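Local atomic coordinates of Myo-inositol dehydrogenase (Corynebacterium glutamicum, PDB entry 3EUW), a protein that probably oxidises myo-inositol with NAD+ as an inositol 2-dehydrogenase, working as a tetramer of subunits of the Gfo/Idh/MocA family. Residues A[192-197]-A[321-326]; A[196-201]-A[208-213]; A[30-35]-A[61-66]; A[7-12]-A[68-73]. All blocks are in the same frame, centred on the assembly; numbering follows the deposited sequence.

Contact 1: A[192-197]-A[321-326]; sequences VTATGA and LESAQT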
loop_
_atom_site.group_PDB
_atom_site.type_symbol
_atom_site.label_atom_id
_atom_site.label_comp_id
_atom_site.label_asym_id
_atom_site.label_seq_id
_atom_site.Cartn_x
_atom_site.Cartn_y
_atom_site.Cartn_z
ATOM N N VAL A 192 -27.474 22.012 -1.852
ATOM C CA VAL A 192 -27.180 21.049 -0.813
ATOM C C VAL A 192 -28.179 19.901 -0.771
ATOM O O VAL A 192 -29.387 20.115 -0.728
ATOM C CB VAL A 192 -27.162 21.734 0.563
ATOM C CG1 VAL A 192 -27.000 20.705 1.663
ATOM C CG2 VAL A 192 -26.021 22.743 0.614
ATOM N N THR A 193 -27.657 18.679 -0.787
ATOM C CA THR A 193 -28.494 17.486 -0.727
ATOM C C THR A 193 -27.963 16.591 0.389
ATOM O O THR A 193 -26.762 16.356 0.476
ATOM C CB THR A 193 -28.466 16.723 -2.056
ATOM O OG1 THR A 193 -28.747 17.635 -3.121
ATOM C CG2 THR A 193 -29.519 15.635 -2.076
ATOM N N ALA A 194 -28.848 16.100 1.246
ATOM C CA ALA A 194 -28.409 15.251 2.347
ATOM C C ALA A 194 -29.392 14.138 2.643
ATOM O O ALA A 194 -30.602 14.318 2.527
ATOM C CB ALA A 194 -28.181 16.098 3.614
ATOM N N THR A 195 -28.853 12.994 3.053
ATOM C CA THR A 195 -29.647 11.822 3.381
ATOM C C THR A 195 -29.194 11.281 4.741
ATOM O O THR A 195 -28.007 11.022 4.946
ATOM C CB THR A 195 -29.444 10.735 2.319
ATOM O OG1 THR A 195 -29.696 11.291 1.026
ATOM C CG2 THR A 195 -30.383 9.568 2.559
ATOM N N GLY A 196 -30.131 11.112 5.665
ATOM C CA GLY A 196 -29.774 10.601 6.978
ATOM C C GLY A 196 -30.435 9.269 7.243
ATOM O O GLY A 196 -31.502 8.986 6.705
ATOM N N ALA A 197 -29.805 8.451 8.076
ATOM C CA ALA A 197 -30.341 7.139 8.419
ATOM C C ALA A 197 -30.024 6.780 9.880
ATOM O O ALA A 197 -29.290 7.498 10.561
ATOM C CB ALA A 197 -29.775 6.076 7.473
ATOM N N LEU A 321 -29.458 19.445 7.190
ATOM C CA LEU A 321 -30.526 18.942 8.043
ATOM C C LEU A 321 -31.877 19.115 7.371
ATOM O O LEU A 321 -32.700 18.202 7.372
ATOM C CB LEU A 321 -30.537 19.679 9.392
ATOM C CG LEU A 321 -31.628 19.263 10.391
ATOM C CD1 LEU A 321 -31.475 17.793 10.736
ATOM C CD2 LEU A 321 -31.533 20.104 11.652
ATOM N N GLU A 322 -32.107 20.291 6.799
ATOM C CA GLU A 322 -33.378 20.564 6.134
ATOM C C GLU A 322 -33.589 19.638 4.932
ATOM O O GLU A 322 -34.694 19.144 4.710
ATOM C CB GLU A 322 -33.423 22.019 5.687
ATOM C CG GLU A 322 -34.750 22.699 5.958
ATOM C CD GLU A 322 -35.632 22.705 4.746
ATOM O OE1 GLU A 322 -35.120 23.032 3.658
ATOM O OE2 GLU A 322 -36.827 22.399 4.872
ATOM N N SER A 323 -32.529 19.416 4.154
ATOM C CA SER A 323 -32.613 18.534 2.994
ATOM C C SER A 323 -32.918 17.113 3.466
ATOM O O SER A 323 -33.789 16.439 2.927
ATOM C CB SER A 323 -31.291 18.538 2.216
ATOM O OG SER A 323 -31.326 17.603 1.148
ATOM N N ALA A 324 -32.201 16.667 4.489
ATOM C CA ALA A 324 -32.393 15.317 5.011
ATOM C C ALA A 324 -33.807 15.119 5.530
ATOM O O ALA A 324 -34.384 14.048 5.380
ATOM C CB ALA A 324 -31.404 15.039 6.115
ATOM N N GLN A 325 -34.366 16.154 6.143
ATOM C CA GLN A 325 -35.716 16.063 6.681
ATOM C C GLN A 325 -36.802 16.186 5.614
ATOM O O GLN A 325 -37.940 15.755 5.834
ATOM C CB GLN A 325 -35.944 17.148 7.734
ATOM C CG GLN A 325 -35.062 17.042 8.971
ATOM C CD GLN A 325 -35.289 18.184 9.956
ATOM O OE1 GLN A 325 -35.293 19.356 9.574
ATOM N NE2 GLN A 325 -35.473 17.846 11.225
ATOM N N THR A 326 -36.459 16.751 4.459
ATOM C CA THR A 326 -37.458 16.978 3.417
ATOM C C THR A 326 -37.398 16.122 2.166
ATOM O O THR A 326 -38.355 16.092 1.385
ATOM C CB THR A 326 -37.445 18.460 2.991
ATOM O OG1 THR A 326 -36.133 18.812 2.527
ATOM C CG2 THR A 326 -37.808 19.356 4.189
HETATM O O HOH W 1 -32.761 14.952 0.837
HETATM O O HOH W 2 -32.863 11.708 5.371
#
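Ser323 OG has two hydrogen-bond partners: it accepts the backbone N-H of Ala194, with N to OG 2.9 Å and an angle of 151° at the hydrogen, and it is also hydrogen-bonded to Arg328 O just past the helix end. The hydroxyl reaches the strand because OG stands anti to the backbone N of its own residue (chi1 175°). Ser323 OG also lies 3.4 Å from Thr193 CA, against the strand backbone.

One residue further along the helix, Ala324 meets the strand with little more than backbone and a methyl group. Ala324 CA lies 3.2 Å from Ala194 O in a CA-H...O contact, and the methyl groups Ala194 CB and Ala324 CB pack at 4.2 Å. Such small residues allow the segment axes to approach to 6.1 Å, crossing at -60°. Two waters complete the polar seam. Water 1 donates to both Ala194 O and Ser323 O, while water 2 accepts from Gly196 N, 2.8 Å away, and donates to Ala324 O, so two carbonyls near the helix end are linked to the strand through water.

Segment 192-197 belongs to the large mixed sheet of the C-terminal domain, between strands 212-219 and 330-331, and the end of helix 307-326 lies against it. Phe171 of helix 169-185 packs on both alanines, whereas Thr193 meets Thr193 of a second subunit.

Contact 2: A[196-201]-A[208-213]; sequences GANVFS and NDYDQV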
loop_
_atom_site.group_PDB
_atom_site.type_symbol
_atom_site.label_atom_id
_atom_site.label_comp_id
_atom_site.label_asym_id
_atom_site.label_seq_id
_atom_site.Cartn_x
_atom_site.Cartn_y
_atom_site.Cartn_z
ATOM N N GLY A 196 -30.131 11.112 5.665
ATOM C CA GLY A 196 -29.774 10.601 6.978
ATOM C C GLY A 196 -30.435 9.269 7.243
ATOM O O GLY A 196 -31.502 8.986 6.705
ATOM N N ALA A 197 -29.805 8.451 8.076
ATOM C CA ALA A 197 -30.341 7.139 8.419
ATOM C C ALA A 197 -30.024 6.780 9.880
ATOM O O ALA A 197 -29.290 7.498 10.561
ATOM C CB ALA A 197 -29.775 6.076 7.473
ATOM N N ASN A 198 -30.589 5.669 10.344
ATOM C CA ASN A 198 -30.403 5.196 11.716
ATOM C C ASN A 198 -30.200 3.685 11.673
ATOM O O ASN A 198 -31.172 2.933 11.647
ATOM C CB ASN A 198 -31.650 5.529 12.535
ATOM C CG ASN A 198 -31.741 6.999 12.883
ATOM O OD1 ASN A 198 -31.202 7.436 13.894
ATOM N ND2 ASN A 198 -32.403 7.774 12.040
ATOM N N VAL A 199 -28.942 3.247 11.674
ATOM C CA VAL A 199 -28.622 1.825 11.576
ATOM C C VAL A 199 -28.051 1.064 12.775
ATOM O O VAL A 199 -27.976 -0.167 12.725
ATOM C CB VAL A 199 -27.643 1.567 10.406
ATOM C CG1 VAL A 199 -28.251 2.064 9.122
ATOM C CG2 VAL A 199 -26.290 2.254 10.678
ATOM N N PHE A 200 -27.626 1.748 13.833
ATOM C CA PHE A 200 -27.060 1.007 14.964
ATOM C C PHE A 200 -27.283 1.573 16.351
ATOM O O PHE A 200 -27.419 0.814 17.306
ATOM C CB PHE A 200 -25.546 0.804 14.765
ATOM C CG PHE A 200 -24.718 2.025 15.060
ATOM C CD1 PHE A 200 -24.270 2.287 16.351
ATOM C CD2 PHE A 200 -24.389 2.921 14.048
ATOM C CE1 PHE A 200 -23.502 3.427 16.629
ATOM C CE2 PHE A 200 -23.626 4.057 14.314
ATOM C CZ PHE A 200 -23.180 4.312 15.607
ATOM N N SER A 201 -27.317 2.899 16.462
ATOM C CA SER A 201 -27.460 3.562 17.756
ATOM C C SER A 201 -28.869 3.863 18.279
ATOM O O SER A 201 -29.604 4.654 17.695
ATOM C CB SER A 201 -26.639 4.852 17.720
ATOM O OG SER A 201 -26.782 5.605 18.906
ATOM N N ASN A 208 -33.524 11.933 18.161
ATOM C CA ASN A 208 -33.967 12.373 16.840
ATOM C C ASN A 208 -32.796 12.946 16.045
ATOM O O ASN A 208 -32.823 14.085 15.572
ATOM C CB ASN A 208 -35.071 13.419 16.970
ATOM C CG ASN A 208 -36.332 12.845 17.561
ATOM O OD1 ASN A 208 -36.637 13.056 18.733
ATOM N ND2 ASN A 208 -37.068 12.090 16.754
ATOM N N ASP A 209 -31.767 12.126 15.911
ATOM C CA ASP A 209 -30.559 12.488 15.196
ATOM C C ASP A 209 -30.213 11.254 14.341
ATOM O O ASP A 209 -30.838 10.199 14.488
ATOM C CB ASP A 209 -29.463 12.808 16.222
ATOM C CG ASP A 209 -28.210 13.390 15.599
ATOM O OD1 ASP A 209 -28.228 13.757 14.407
ATOM O OD2 ASP A 209 -27.201 13.488 16.322
ATOM N N TYR A 210 -29.235 11.378 13.450
ATOM C CA TYR A 210 -28.866 10.250 12.598
ATOM C C TYR A 210 -27.506 9.715 13.010
ATOM O O TYR A 210 -26.635 10.484 13.444
ATOM C CB TYR A 210 -28.787 10.680 11.122
ATOM C CG TYR A 210 -30.030 11.342 10.568
ATOM C CD1 TYR A 210 -31.169 10.602 10.271
ATOM C CD2 TYR A 210 -30.055 12.713 10.329
ATOM C CE1 TYR A 210 -32.314 11.216 9.742
ATOM C CE2 TYR A 210 -31.181 13.336 9.806
ATOM C CZ TYR A 210 -32.307 12.587 9.512
ATOM O OH TYR A 210 -33.403 13.211 8.966
ATOM N N ASP A 211 -27.309 8.405 12.888
ATOM C CA ASP A 211 -26.007 7.860 13.224
ATOM C C ASP A 211 -25.142 7.715 11.970
ATOM O O ASP A 211 -23.998 7.263 12.051
ATOM C CB ASP A 211 -26.125 6.522 13.983
ATOM C CG ASP A 211 -26.838 5.453 13.196
ATOM O OD1 ASP A 211 -26.858 5.521 11.953
ATOM O OD2 ASP A 211 -27.367 4.518 13.840
ATOM N N GLN A 212 -25.697 8.086 10.816
ATOM C CA GLN A 212 -24.956 8.065 9.558
ATOM C C GLN A 212 -25.654 8.911 8.492
ATOM O O GLN A 212 -26.884 8.904 8.363
ATOM C CB GLN A 212 -24.730 6.629 9.039
ATOM C CG GLN A 212 -25.958 5.910 8.508
ATOM C CD GLN A 212 -25.622 4.589 7.820
ATOM O OE1 GLN A 212 -26.496 3.929 7.257
ATOM N NE2 GLN A 212 -24.357 4.205 7.862
ATOM N N VAL A 213 -24.858 9.663 7.742
ATOM C CA VAL A 213 -25.412 10.498 6.682
ATOM C C VAL A 213 -24.527 10.553 5.430
ATOM O O VAL A 213 -23.344 10.237 5.479
ATOM C CB VAL A 213 -25.617 11.967 7.164
ATOM C CG1 VAL A 213 -26.510 12.014 8.394
ATOM C CG2 VAL A 213 -24.266 12.612 7.471
#
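Asp211 reaches across to segment 196-201 and takes three backbone N-H groups with its carboxylate. OD1 accepts from Val199 N through its syn lone pair, nearly straight at 171°. OD2 has two donors: Phe200 N at 2.8 Å, on the syn side but 26° out of the carboxylate plane, and Ser201 N at 3.1 Å on the anti lone pair. The carboxylate is thus fixed in rotation, and the cluster of N-H dipoles would be expected to stabilise its negative charge.

Two backbone bonds pair the segments directly: Ala197 N donates to Gln212 O at 3.0 Å, and Asp211 N to Ala197 O at 3.2 Å. Gly196 and Val213 form a non-hydrogen-bonded antiparallel pair, Ala197 and Gln212 a hydrogen-bonded one. Here the adjacent strands 189-197 and 212-219 of the C-terminal domain sheet separate into a connection carrying the short helix 202-206. Ser201 is the N-cap of that helix, its OG bonded to Ile204 N, and Asn208 is the C-prime residue of the Schellman motif that closes it.

Two rings add further contacts. Gly196 CA stands over the centre of the Tyr210 ring, 3.6 Å from its centroid, in a CH-pi contact. The Phe200 ring runs nearly parallel to the Asp211 carboxylate, 8° between planes, with CE2 3.5 Å from Asp211 CB; the same ring stacks on His232.

Contact 3: A[30-35]-A[61-66]; sequences ELVVIA and FARDDI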
loop_
_atom_site.group_PDB
_atom_site.type_symbol
_atom_site.label_atom_id
_atom_site.label_comp_id
_atom_site.label_asym_id
_atom_site.label_seq_id
_atom_site.Cartn_x
_atom_site.Cartn_y
_atom_site.Cartn_z
ATOM N N GLU A 30 3.278 32.504 24.712
ATOM C CA GLU A 30 3.410 32.272 26.137
ATOM C C GLU A 30 2.008 32.271 26.729
ATOM O O GLU A 30 1.238 33.197 26.499
ATOM C CB GLU A 30 4.263 33.390 26.753
ATOM C CG GLU A 30 4.259 33.449 28.266
ATOM C CD GLU A 30 5.320 34.398 28.816
ATOM O OE1 GLU A 30 5.160 34.866 29.965
ATOM O OE2 GLU A 30 6.317 34.666 28.110
ATOM N N LEU A 31 1.676 31.218 27.465
ATOM C CA LEU A 31 0.366 31.101 28.099
ATOM C C LEU A 31 0.445 31.778 29.471
ATOM O O LEU A 31 1.188 31.330 30.342
ATOM C CB LEU A 31 0.003 29.624 28.261
ATOM C CG LEU A 31 -1.328 29.329 28.952
ATOM C CD1 LEU A 31 -2.460 29.968 28.168
ATOM C CD2 LEU A 31 -1.531 27.824 29.063
ATOM N N VAL A 32 -0.318 32.848 29.670
ATOM C CA VAL A 32 -0.263 33.556 30.941
ATOM C C VAL A 32 -1.470 33.384 31.840
ATOM O O VAL A 32 -1.425 33.759 33.006
ATOM C CB VAL A 32 -0.026 35.065 30.735
ATOM C CG1 VAL A 32 1.282 35.277 30.011
ATOM C CG2 VAL A 32 -1.179 35.684 29.963
ATOM N N VAL A 33 -2.553 32.829 31.314
ATOM C CA VAL A 33 -3.726 32.625 32.145
ATOM C C VAL A 33 -4.699 31.620 31.549
ATOM O O VAL A 33 -4.960 31.629 30.345
ATOM C CB VAL A 33 -4.463 33.964 32.422
ATOM C CG1 VAL A 33 -5.062 34.513 31.138
ATOM C CG2 VAL A 33 -5.549 33.757 33.470
ATOM N N ILE A 34 -5.213 30.745 32.412
ATOM C CA ILE A 34 -6.168 29.713 32.033
ATOM C C ILE A 34 -7.440 29.906 32.861
ATOM O O ILE A 34 -7.379 30.015 34.081
ATOM C CB ILE A 34 -5.618 28.301 32.318
ATOM C CG1 ILE A 34 -4.317 28.080 31.546
ATOM C CG2 ILE A 34 -6.652 27.249 31.930
ATOM C CD1 ILE A 34 -3.740 26.701 31.703
ATOM N N ALA A 35 -8.585 29.952 32.191
ATOM C CA ALA A 35 -9.859 30.134 32.869
ATOM C C ALA A 35 -10.784 28.932 32.659
ATOM O O ALA A 35 -10.902 28.403 31.549
ATOM C CB ALA A 35 -10.539 31.406 32.373
ATOM N N PHE A 61 -10.149 39.140 31.475
ATOM C CA PHE A 61 -10.225 40.463 30.882
ATOM C C PHE A 61 -9.862 41.600 31.836
ATOM O O PHE A 61 -9.900 42.776 31.463
ATOM C CB PHE A 61 -11.617 40.665 30.287
ATOM C CG PHE A 61 -11.876 39.802 29.088
ATOM C CD1 PHE A 61 -11.126 39.965 27.927
ATOM C CD2 PHE A 61 -12.839 38.802 29.125
ATOM C CE1 PHE A 61 -11.329 39.139 26.818
ATOM C CE2 PHE A 61 -13.047 37.974 28.022
ATOM C CZ PHE A 61 -12.287 38.144 26.865
ATOM N N ALA A 62 -9.516 41.244 33.067
ATOM C CA ALA A 62 -9.100 42.238 34.036
ATOM C C ALA A 62 -7.656 42.583 33.695
ATOM O O ALA A 62 -7.174 43.650 34.060
ATOM C CB ALA A 62 -9.193 41.679 35.460
ATOM N N ARG A 63 -6.977 41.678 32.985
ATOM C CA ARG A 63 -5.580 41.892 32.594
ATOM C C ARG A 63 -5.525 42.886 31.447
ATOM O O ARG A 63 -6.537 43.137 30.789
ATOM C CB ARG A 63 -4.918 40.578 32.142
ATOM C CG ARG A 63 -4.947 39.447 33.166
ATOM C CD ARG A 63 -4.307 38.172 32.603
ATOM N NE ARG A 63 -2.880 38.330 32.334
ATOM C CZ ARG A 63 -1.911 37.986 33.175
ATOM N NH1 ARG A 63 -2.214 37.453 34.351
ATOM N NH2 ARG A 63 -0.639 38.184 32.853
ATOM N N ASP A 64 -4.342 43.446 31.201
ATOM C CA ASP A 64 -4.175 44.407 30.113
ATOM C C ASP A 64 -3.008 44.024 29.213
ATOM O O ASP A 64 -2.536 44.834 28.422
ATOM C CB ASP A 64 -3.979 45.831 30.675
ATOM C CG ASP A 64 -2.664 46.007 31.433
ATOM O OD1 ASP A 64 -2.002 45.011 31.784
ATOM O OD2 ASP A 64 -2.297 47.171 31.692
ATOM N N ASP A 65 -2.566 42.775 29.328
ATOM C CA ASP A 65 -1.441 42.265 28.543
ATOM C C ASP A 65 -1.808 41.138 27.573
ATOM O O ASP A 65 -0.928 40.558 26.948
ATOM C CB ASP A 65 -0.363 41.741 29.487
ATOM C CG ASP A 65 -0.835 40.536 30.284
ATOM O OD1 ASP A 65 -2.051 40.418 30.507
ATOM O OD2 ASP A 65 -0.001 39.714 30.701
ATOM N N ILE A 66 -3.091 40.817 27.452
ATOM C CA ILE A 66 -3.514 39.735 26.563
ATOM C C ILE A 66 -3.408 40.071 25.080
ATOM O O ILE A 66 -4.149 40.915 24.578
ATOM C CB ILE A 66 -4.969 39.309 26.840
ATOM C CG1 ILE A 66 -5.180 39.117 28.339
ATOM C CG2 ILE A 66 -5.272 38.002 26.114
ATOM C CD1 ILE A 66 -4.215 38.142 28.974
#
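In the Rossmann-type domain, the loop between helix 57-60 and strand 68-71 lays Arg63 and Ile66 against strand 29-35, and Arg63 lies across Val32 and Val33. The guanidinium turns one face to Val32: CB is 3.8 Å from Arg63 NH2, and CG2 is 3.9 Å from NE. Val32 O also lies above the plane, nearer its margin than its middle. The aliphatic part of the arginine is used as well, with Arg63 CD 4.0 Å from Val33 CG1 as the two side chains run alongside in opposite senses. A bend at chi3 (65°) carries NE off the otherwise extended chain.

Within the loop, Asp65 holds the guanidinium side-on with two bonds. Arg63 NE donates to Asp65 OD1 at 2.9 Å through the syn lone pair, with the oxygen tilted 23° from the guanidinium plane. The salt bridge from Arg63 NH2 to Asp65 OD2 is shorter, 2.7 Å, and close to that plane. Together with the salt bridge of Arg63 NH1 to Glu52, this fixes the flat group while its face rests on the valine.

Beside this, Ile66 adds apolar contacts: its CD1 touches Val32 CG2 at 4.0 Å and lies slightly further from Val33 CG1. Strand 29-35 runs between strands 52-54 and 5-10 of the parallel sheet, and Ile66 also packs on Ile90 in a loop, while Phe61 leans on helix 78-87.

Contact 4: A[7-12]-A[68-73]; sequences IALFGA and GIVIGS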
loop_
_atom_site.group_PDB
_atom_site.type_symbol
_atom_site.label_atom_id
_atom_site.label_comp_id
_atom_site.label_asym_id
_atom_site.label_seq_id
_atom_site.Cartn_x
_atom_site.Cartn_y
_atom_site.Cartn_z
ATOM N N ILE A 7 -0.831 34.847 25.644
ATOM C CA ILE A 7 -2.098 34.198 25.331
ATOM C C ILE A 7 -2.950 33.804 26.531
ATOM O O ILE A 7 -2.447 33.263 27.515
ATOM C CB ILE A 7 -1.864 32.906 24.508
ATOM C CG1 ILE A 7 -0.976 33.198 23.295
ATOM C CG2 ILE A 7 -3.202 32.313 24.083
ATOM C CD1 ILE A 7 -1.563 34.198 22.329
ATOM N N ALA A 8 -4.248 34.065 26.438
ATOM C CA ALA A 8 -5.181 33.676 27.489
ATOM C C ALA A 8 -5.982 32.483 26.939
ATOM O O ALA A 8 -6.467 32.529 25.808
ATOM C CB ALA A 8 -6.109 34.824 27.819
ATOM N N LEU A 9 -6.113 31.425 27.736
ATOM C CA LEU A 9 -6.835 30.227 27.321
ATOM C C LEU A 9 -8.120 29.970 28.103
ATOM O O LEU A 9 -8.125 30.029 29.336
ATOM C CB LEU A 9 -5.927 29.001 27.451
ATOM C CG LEU A 9 -6.600 27.627 27.304
ATOM C CD1 LEU A 9 -7.067 27.444 25.861
ATOM C CD2 LEU A 9 -5.627 26.513 27.705
ATOM N N PHE A 10 -9.204 29.686 27.380
ATOM C CA PHE A 10 -10.490 29.386 27.998
ATOM C C PHE A 10 -10.808 27.900 27.838
ATOM O O PHE A 10 -10.873 27.385 26.718
ATOM C CB PHE A 10 -11.601 30.221 27.361
ATOM C CG PHE A 10 -11.664 31.622 27.873
ATOM C CD1 PHE A 10 -12.274 31.898 29.083
ATOM C CD2 PHE A 10 -11.074 32.666 27.166
ATOM C CE1 PHE A 10 -12.300 33.189 29.593
ATOM C CE2 PHE A 10 -11.091 33.967 27.669
ATOM C CZ PHE A 10 -11.706 34.226 28.885
ATOM N N GLY A 11 -11.004 27.219 28.963
ATOM C CA GLY A 11 -11.306 25.801 28.939
ATOM C C GLY A 11 -10.098 24.986 29.360
ATOM O O GLY A 11 -9.021 25.114 28.781
ATOM N N ALA A 12 -10.261 24.150 30.379
ATOM C CA ALA A 12 -9.151 23.335 30.843
ATOM C C ALA A 12 -9.408 21.892 30.443
ATOM O O ALA A 12 -8.706 20.979 30.877
ATOM C CB ALA A 12 -8.997 23.459 32.354
ATOM N N GLY A 68 -3.678 37.621 22.692
ATOM C CA GLY A 68 -4.573 36.739 21.974
ATOM C C GLY A 68 -5.277 35.739 22.862
ATOM O O GLY A 68 -4.770 35.344 23.912
ATOM N N ILE A 69 -6.457 35.328 22.423
ATOM C CA ILE A 69 -7.257 34.373 23.174
ATOM C C ILE A 69 -7.601 33.108 22.387
ATOM O O ILE A 69 -7.826 33.161 21.184
ATOM C CB ILE A 69 -8.546 35.048 23.635
ATOM C CG1 ILE A 69 -8.225 35.966 24.812
ATOM C CG2 ILE A 69 -9.606 34.024 23.961
ATOM C CD1 ILE A 69 -9.398 36.782 25.283
ATOM N N VAL A 70 -7.617 31.977 23.086
ATOM C CA VAL A 70 -7.970 30.688 22.504
ATOM C C VAL A 70 -9.210 30.200 23.250
ATOM O O VAL A 70 -9.198 30.072 24.476
ATOM C CB VAL A 70 -6.843 29.658 22.673
ATOM C CG1 VAL A 70 -7.304 28.292 22.169
ATOM C CG2 VAL A 70 -5.623 30.107 21.905
ATOM N N ILE A 71 -10.281 29.937 22.513
ATOM C CA ILE A 71 -11.524 29.501 23.135
ATOM C C ILE A 71 -11.773 28.001 22.987
ATOM O O ILE A 71 -12.265 27.535 21.954
ATOM C CB ILE A 71 -12.715 30.285 22.554
ATOM C CG1 ILE A 71 -12.492 31.783 22.769
ATOM C CG2 ILE A 71 -14.015 29.844 23.216
ATOM C CD1 ILE A 71 -13.572 32.658 22.171
ATOM N N GLY A 72 -11.421 27.256 24.030
ATOM C CA GLY A 72 -11.608 25.818 24.024
ATOM C C GLY A 72 -12.639 25.364 25.040
ATOM O O GLY A 72 -12.624 24.217 25.481
ATOM N N SER A 73 -13.528 26.275 25.419
ATOM C CA SER A 73 -14.577 25.991 26.385
ATOM C C SER A 73 -15.836 25.565 25.622
ATOM O O SER A 73 -15.849 25.592 24.395
ATOM C CB SER A 73 -14.841 27.242 27.231
ATOM O OG SER A 73 -15.034 28.381 26.412
#
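Ala8 and Phe10 carry the backbone ladder that joins strands 5-10 and 68-71 in parallel. Ala8 N donates to Gly68 O at 2.9 Å, Val70 N to Ala8 O, and Phe10 N to Val70 O, the last nearly straight at 166°. A fourth bond, Gly72 N to Phe10 O at 2.7 Å, is more bent (138°) and extends the pairing past the regular strand of 68-71. Between these bonds come CA-H...O contacts, such as Ile7 CA to Gly68 O at 3.2 Å.

Apolar packing falls on the two faces. On the one with Ile7, Leu9 and Val70, Ile7 CG2 meets Val70 CG2 and Leu9 CD1 meets Val70 CG1, at 3.9 and 3.8 Å. On the face of Ala8, Phe10, Ile69 and Ile71, Ala8 CB lies against Ile69 CG1, and Ile69 CG2 comes to the edge of the Phe10 ring, in its plane and 3.8 Å from CD2.

At the strand end the chain turns at Gly11, which has a positive phi (105°) and is the first glycine of a GxGxxG-like sequence, consistent with the dinucleotide-binding turn of Rossmann folds. Strands 5-10 and 68-71 are neighbours at the middle of the parallel sheet; strand 29-35 flanks 5-10, Leu81 of helix 78-87 packs on Phe10 and Ile71, and Val60 of helix 57-60 covers Ala8 and Phe10.

Contacts 1 and 4 are buried, whereas contacts 2 and 3 are only partly so. Contacts 3 and 4 lie in the Rossmann-type domain, 9 Å between centres, and are joined through the sheet by the strand pair 29-35 and 5-10: Glu30 O and Ile7 N stand 2.8 Å apart, a probable hydrogen bond. Contact 4 is regular backbone pairing, contact 3 a charged loop resting on valines. Contacts 1 and 2 share Gly196 and Ala197 on strand 189-197, about 33 to 43 Å by centres from the other pair, and both touch a second subunit. There a helix meets the strand through small residues and waters, while a carboxylate organises the connection at its end.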